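Local coordinates for protein beta-galactosidase (Bacillus circulans subsp. alkalophilus, PDB 3TTY) that hydrolyses terminal beta-galactosyl residues, as a glycoside hydrolase with a TIM-barrel catalytic domain, and binds galactose in its pocket, at residues 273-278 / 305-310; 479-484 / 581-586. All blocks are in the same frame, centred on the assembly; numbering follows the deposited sequence.

Interaction 1 (273-278 / 305-310) lies in the TIM barrel, where two adjacent parallel strands and the turn after the first bring D275, Y277 and E307 to the galactose pocket. Interaction 2 (479-484 / 581-586) also joins two parallel neighbours, but in the mixed sheet of the trimerisation domain. The two do not touch: their centres are 35 Å apart and their nearest atoms about 24 Å. In interaction 1 a beta bulge shifts the register by one just before D275 and E307, and the E307 carboxylate hydrogen-bonds the sugar while Y277 lies against it; in interaction 2 the register is unbroken, and the contact builds the sheet, with no part in the galactose pocket.

Interaction 1 (273-278 / 305-310); sequences SWDNYP and LMEQTP. With GLA (alpha-D-galactopyranose), chain H.
Y277 and E307 both hold CG beside the backbone N, anti to the carbonyl carbon (chi1 -68° and -48°), and E307 then runs out extended, which carries its carboxylate to the rim of the phenol ring. Y277 OH donates to E307 OE1 over 2.6 Å, reaching the lone pair turned away from OE2. OE1 sits at the ring's edge, with the carboxylate plane 79° from the ring. Galactose O2 donates to E307 OE2 at 2.8 Å; O1 lies doubtfully close to OE1. Sugar O6 lies over one face of Y277; Q308 CA makes a CH-pi contact with the opposite face. A phenylalanine in place of Y277 would probably cost E307 OE1 its phenol donor and leave the carboxylate less firmly fixed. The D275 carboxylate stacks on that of E307, OD2 and OE2 being two acceptors 3.3 Å apart, not hydrogen-bonded. Behind them W274 O accepts from M306 N and E307 N, at the beta bulge. E307 stands at the end of the seventh strand, the nucleophile's place in clan GH-A, consistent with that role. The two strands are consecutive in the barrel, linked through helix 284-296, against which W274 packs, and flanked by strands 249-253 and 339-344.

Interaction 2 (479-484 / 581-586); sequences GGTFVT and QSYYVA
Strands 481-484 and 581-585 run parallel, 14° apart with their axes 4.7 Å from each other, and pair in unbroken register from T481 opposite Q581 to T484 opposite Y584. Five backbone hydrogen bonds stitch them together: G480 O receives Q581 N, Q581 O receives F482 N, F482 O receives Y583 N at 2.9 Å, Y583 O receives T484 N, and T484 O receives V585 N. Just upstream, G479 ends helix 468-477 in a Schellman motif, with a positive phi that turns the chain into the strand.

T481, V483, Q581 and Y583 point to one face of the sheet. V483 has CG1 anti to the backbone N (chi1 -179°), which spreads its two methyls toward different neighbours: CG1 comes 4.2 Å from V585 CG2, while CG2 lies 4.2 Å from Y583 CB. The Y583 ring receives T481 OG1 at its edge, 4.3 Å from CE2, and its hydroxyl is bound by E604 and R574. Helix 591-604 packs on this side, with L601 touching V483 and Y583, and L597 touching V585.

On the other face stand F482, T484, S582 and Y584, all touching M510 of helix 507-510. T484 places OG1 anti to the backbone N (chi1 -168°), where A458 O and S488 OG bind it, and directs CG2 at Y584 CD1, 4.2 Å away. The hydroxyls of S582 and Y584 likewise bind elsewhere, to V509 O and D548.

The polar attraction between the strands is therefore carried by the backbone, and the side chains add mainly van der Waals contact. The hydroxyls of T484, S582, Y583 and Y584, bonded outward, tie this buried pair to the helices, strands and loops around it.

Interaction 1 (273-278 / 305-310)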
loop_
_atom_site.group_PDB
_atom_site.type_symbol
_atom_site.label_atom_id
_atom_site.label_comp_id
_atom_site.label_asym_id
_atom_site.label_seq_id
_atom_site.Cartn_x
_atom_site.Cartn_y
_atom_site.Cartn_z
ATOM N N SER A 273 5.625 -17.330 29.859
ATOM C CA SER A 273 5.908 -15.937 30.147
ATOM C C SER A 273 5.550 -15.174 28.894
ATOM O O SER A 273 5.533 -15.753 27.800
ATOM C CB SER A 273 7.376 -15.730 30.513
ATOM O OG SER A 273 8.224 -15.878 29.389
ATOM N N TRP A 274 5.222 -13.894 29.036
ATOM C CA TRP A 274 4.814 -13.121 27.868
ATOM C C TRP A 274 5.018 -11.632 28.035
ATOM O O TRP A 274 5.309 -11.145 29.130
ATOM C CB TRP A 274 3.376 -13.470 27.440
ATOM C CG TRP A 274 2.245 -12.637 27.991
ATOM C CD1 TRP A 274 1.757 -12.634 29.276
ATOM C CD2 TRP A 274 1.406 -11.741 27.246
ATOM N NE1 TRP A 274 0.684 -11.771 29.376
ATOM C CE2 TRP A 274 0.449 -11.212 28.145
ATOM C CE3 TRP A 274 1.378 -11.328 25.907
ATOM C CZ2 TRP A 274 -0.523 -10.294 27.748
ATOM C CZ3 TRP A 274 0.409 -10.410 25.512
ATOM C CH2 TRP A 274 -0.522 -9.900 26.432
ATOM N N ASP A 275 4.862 -10.921 26.927
ATOM C CA ASP A 275 5.217 -9.518 26.840
ATOM C C ASP A 275 3.977 -8.716 26.450
ATOM O O ASP A 275 3.507 -8.787 25.319
ATOM C CB ASP A 275 6.351 -9.333 25.816
ATOM C CG ASP A 275 7.567 -10.249 26.095
ATOM O OD1 ASP A 275 7.798 -10.628 27.265
ATOM O OD2 ASP A 275 8.304 -10.586 25.142
ATOM N N ASN A 276 3.451 -7.951 27.401
ATOM C CA ASN A 276 2.180 -7.251 27.212
ATOM C C ASN A 276 2.341 -5.761 26.923
ATOM O O ASN A 276 2.741 -4.978 27.801
ATOM C CB ASN A 276 1.278 -7.458 28.430
ATOM C CG ASN A 276 -0.010 -6.682 28.334
ATOM O OD1 ASN A 276 -0.527 -6.175 29.336
ATOM N ND2 ASN A 276 -0.535 -6.566 27.127
ATOM N N TYR A 277 2.020 -5.387 25.687
ATOM C CA TYR A 277 2.164 -4.012 25.213
ATOM C C TYR A 277 0.882 -3.479 24.591
ATOM O O TYR A 277 0.752 -3.433 23.368
ATOM C CB TYR A 277 3.309 -3.918 24.204
ATOM C CG TYR A 277 4.666 -4.155 24.842
ATOM C CD1 TYR A 277 5.374 -3.109 25.420
ATOM C CD2 TYR A 277 5.229 -5.429 24.880
ATOM C CE1 TYR A 277 6.613 -3.323 26.009
ATOM C CE2 TYR A 277 6.463 -5.649 25.465
ATOM C CZ TYR A 277 7.148 -4.593 26.028
ATOM O OH TYR A 277 8.373 -4.805 26.619
ATOM N N PRO A 278 -0.084 -3.089 25.432
ATOM C CA PRO A 278 -1.308 -2.534 24.854
ATOM C C PRO A 278 -1.042 -1.121 24.413
ATOM O O PRO A 278 -0.231 -0.436 25.045
ATOM C CB PRO A 278 -2.295 -2.525 26.031
ATOM C CG PRO A 278 -1.715 -3.447 27.048
ATOM C CD PRO A 278 -0.216 -3.332 26.875
ATOM N N LEU A 305 4.574 -12.422 33.701
ATOM C CA LEU A 305 4.579 -11.231 32.864
ATOM C C LEU A 305 6.068 -10.941 32.780
ATOM O O LEU A 305 6.687 -10.517 33.772
ATOM C CB LEU A 305 3.870 -10.066 33.561
ATOM C CG LEU A 305 3.120 -8.953 32.813
ATOM C CD1 LEU A 305 3.440 -7.558 33.390
ATOM C CD2 LEU A 305 3.330 -8.988 31.312
ATOM N N MET A 306 6.662 -11.225 31.626
ATOM C CA MET A 306 8.096 -11.016 31.462
ATOM C C MET A 306 8.352 -9.559 31.118
ATOM O O MET A 306 9.345 -8.987 31.553
ATOM C CB MET A 306 8.668 -11.939 30.380
ATOM C CG MET A 306 10.176 -11.834 30.171
ATOM S SD MET A 306 11.145 -12.527 31.523
ATOM C CE MET A 306 10.678 -14.262 31.443
ATOM N N GLU A 307 7.456 -8.961 30.337
ATOM C CA GLU A 307 7.598 -7.548 29.990
ATOM C C GLU A 307 6.291 -6.774 29.865
ATOM O O GLU A 307 5.208 -7.337 29.661
ATOM C CB GLU A 307 8.353 -7.360 28.673
ATOM C CG GLU A 307 9.632 -8.135 28.501
ATOM C CD GLU A 307 10.098 -8.047 27.066
ATOM O OE1 GLU A 307 9.770 -7.024 26.434
ATOM O OE2 GLU A 307 10.769 -8.982 26.562
ATOM N N GLN A 308 6.450 -5.461 29.956
ATOM C CA GLN A 308 5.438 -4.452 29.699
ATOM C C GLN A 308 6.266 -3.179 29.840
ATOM O O GLN A 308 7.316 -3.194 30.490
ATOM C CB GLN A 308 4.321 -4.478 30.756
ATOM C CG GLN A 308 4.787 -4.125 32.175
ATOM C CD GLN A 308 3.654 -4.088 33.206
ATOM O OE1 GLN A 308 2.482 -4.206 32.873
ATOM N NE2 GLN A 308 4.017 -3.922 34.465
ATOM N N THR A 309 5.844 -2.077 29.241
ATOM C CA THR A 309 6.605 -0.854 29.458
ATOM C C THR A 309 6.155 -0.165 30.752
ATOM O O THR A 309 4.976 -0.226 31.114
ATOM C CB THR A 309 6.511 0.111 28.267
ATOM O OG1 THR A 309 7.099 1.361 28.632
ATOM C CG2 THR A 309 5.068 0.334 27.869
ATOM N N PRO A 310 7.098 0.453 31.480
ATOM C CA PRO A 310 6.687 1.284 32.625
ATOM C C PRO A 310 6.043 2.610 32.192
ATOM O O PRO A 310 5.400 3.269 33.010
ATOM C CB PRO A 310 8.002 1.527 33.390
ATOM C CG PRO A 310 9.090 1.199 32.436
ATOM C CD PRO A 310 8.551 0.187 31.463
HETATM C C1 GLA H . 9.673 -7.082 23.020
HETATM C C2 GLA H . 11.138 -7.544 23.223
HETATM C C3 GLA H . 11.959 -6.573 24.090
HETATM C C4 GLA H . 11.730 -5.168 23.556
HETATM C C5 GLA H . 10.226 -4.878 23.506
HETATM C C6 GLA H . 10.026 -3.431 23.040
HETATM O O1 GLA H . 8.827 -7.173 24.180
HETATM O O2 GLA H . 11.171 -8.832 23.816
HETATM O O3 GLA H . 13.367 -6.860 24.031
HETATM O O4 GLA H . 12.260 -5.147 22.237
HETATM O O5 GLA H . 9.613 -5.745 22.545
HETATM O O6 GLA H . 8.694 -2.996 23.344
HETATM O O HOH W 1 3.222 -2.308 28.314
#

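Interaction 2 (479-484 / 581-586)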
loop_
_atom_site.group_PDB
_atom_site.type_symbol
_atom_site.label_atom_id
_atom_site.label_comp_id
_atom_site.label_asym_id
_atom_site.label_seq_id
_atom_site.Cartn_x
_atom_site.Cartn_y
_atom_site.Cartn_z
ATOM N N GLY A 479 -24.360 -32.877 30.257
ATOM C CA GLY A 479 -25.083 -31.762 30.836
ATOM C C GLY A 479 -24.549 -30.367 30.544
ATOM O O GLY A 479 -25.144 -29.377 30.977
ATOM N N GLY A 480 -23.445 -30.281 29.809
ATOM C CA GLY A 480 -22.824 -28.999 29.522
ATOM C C GLY A 480 -23.565 -28.249 28.441
ATOM O O GLY A 480 -24.366 -28.841 27.728
ATOM N N THR A 481 -23.334 -26.943 28.325
ATOM C CA THR A 481 -23.799 -26.253 27.128
ATOM C C THR A 481 -22.646 -25.840 26.210
ATOM O O THR A 481 -21.560 -25.415 26.655
ATOM C CB THR A 481 -24.835 -25.099 27.381
ATOM O OG1 THR A 481 -24.291 -23.834 27.006
ATOM C CG2 THR A 481 -25.290 -25.065 28.786
ATOM N N PHE A 482 -22.875 -26.028 24.919
ATOM C CA PHE A 482 -21.848 -25.751 23.935
ATOM C C PHE A 482 -22.392 -24.716 22.978
ATOM O O PHE A 482 -23.559 -24.781 22.590
ATOM C CB PHE A 482 -21.469 -27.035 23.194
ATOM C CG PHE A 482 -20.410 -26.847 22.140
ATOM C CD1 PHE A 482 -19.089 -26.678 22.492
ATOM C CD2 PHE A 482 -20.747 -26.852 20.795
ATOM C CE1 PHE A 482 -18.117 -26.506 21.512
ATOM C CE2 PHE A 482 -19.790 -26.688 19.820
ATOM C CZ PHE A 482 -18.473 -26.512 20.173
ATOM N N VAL A 483 -21.555 -23.750 22.609
ATOM C CA VAL A 483 -21.967 -22.721 21.658
ATOM C C VAL A 483 -21.027 -22.670 20.459
ATOM O O VAL A 483 -19.812 -22.633 20.621
ATOM C CB VAL A 483 -21.991 -21.325 22.320
ATOM C CG1 VAL A 483 -22.455 -20.260 21.309
ATOM C CG2 VAL A 483 -22.876 -21.340 23.558
ATOM N N THR A 484 -21.570 -22.671 19.248
ATOM C CA THR A 484 -20.714 -22.434 18.087
ATOM C C THR A 484 -21.442 -21.582 17.047
ATOM O O THR A 484 -22.572 -21.153 17.290
ATOM C CB THR A 484 -20.054 -23.737 17.521
ATOM O OG1 THR A 484 -19.035 -23.392 16.575
ATOM C CG2 THR A 484 -21.069 -24.653 16.878
ATOM N N GLN A 581 -27.186 -28.932 26.202
ATOM C CA GLN A 581 -27.822 -28.041 25.230
ATOM C C GLN A 581 -26.737 -27.512 24.324
ATOM O O GLN A 581 -25.621 -27.268 24.778
ATOM C CB GLN A 581 -28.374 -26.785 25.918
ATOM C CG GLN A 581 -29.419 -26.981 26.958
ATOM C CD GLN A 581 -28.891 -27.540 28.247
ATOM O OE1 GLN A 581 -29.411 -28.528 28.740
ATOM N NE2 GLN A 581 -27.875 -26.905 28.815
ATOM N N SER A 582 -27.072 -27.264 23.064
ATOM C CA SER A 582 -26.139 -26.607 22.160
ATOM C C SER A 582 -26.832 -25.470 21.413
ATOM O O SER A 582 -27.987 -25.588 20.997
ATOM C CB SER A 582 -25.509 -27.599 21.178
ATOM O OG SER A 582 -26.472 -28.085 20.262
ATOM N N TYR A 583 -26.110 -24.361 21.266
ATOM C CA TYR A 583 -26.642 -23.156 20.648
ATOM C C TYR A 583 -25.839 -22.797 19.408
ATOM O O TYR A 583 -24.621 -22.659 19.463
ATOM C CB TYR A 583 -26.591 -21.991 21.647
ATOM C CG TYR A 583 -27.520 -22.140 22.837
ATOM C CD1 TYR A 583 -28.803 -21.602 22.808
ATOM C CD2 TYR A 583 -27.116 -22.808 23.985
ATOM C CE1 TYR A 583 -29.656 -21.721 23.884
ATOM C CE2 TYR A 583 -27.968 -22.944 25.063
ATOM C CZ TYR A 583 -29.240 -22.395 25.002
ATOM O OH TYR A 583 -30.094 -22.515 26.072
ATOM N N TYR A 584 -26.525 -22.640 18.288
ATOM C CA TYR A 584 -25.871 -22.245 17.054
ATOM C C TYR A 584 -26.237 -20.806 16.724
ATOM O O TYR A 584 -27.414 -20.467 16.635
ATOM C CB TYR A 584 -26.314 -23.158 15.922
ATOM C CG TYR A 584 -25.471 -23.077 14.675
ATOM C CD1 TYR A 584 -24.395 -23.934 14.490
ATOM C CD2 TYR A 584 -25.764 -22.166 13.666
ATOM C CE1 TYR A 584 -23.623 -23.876 13.344
ATOM C CE2 TYR A 584 -24.986 -22.097 12.503
ATOM C CZ TYR A 584 -23.923 -22.960 12.353
ATOM O OH TYR A 584 -23.143 -22.925 11.220
ATOM N N VAL A 585 -25.225 -19.960 16.548
ATOM C CA VAL A 585 -25.451 -18.547 16.244
ATOM C C VAL A 585 -25.060 -18.303 14.799
ATOM O O VAL A 585 -23.863 -18.234 14.483
ATOM C CB VAL A 585 -24.610 -17.625 17.166
ATOM C CG1 VAL A 585 -24.963 -16.170 16.919
ATOM C CG2 VAL A 585 -24.832 -17.987 18.633
ATOM N N ALA A 586 -26.059 -18.162 13.927
ATOM C CA ALA A 586 -25.826 -18.206 12.476
ATOM C C ALA A 586 -25.257 -16.936 11.862
ATOM O O ALA A 586 -25.029 -16.880 10.662
ATOM C CB ALA A 586 -27.103 -18.625 11.730
#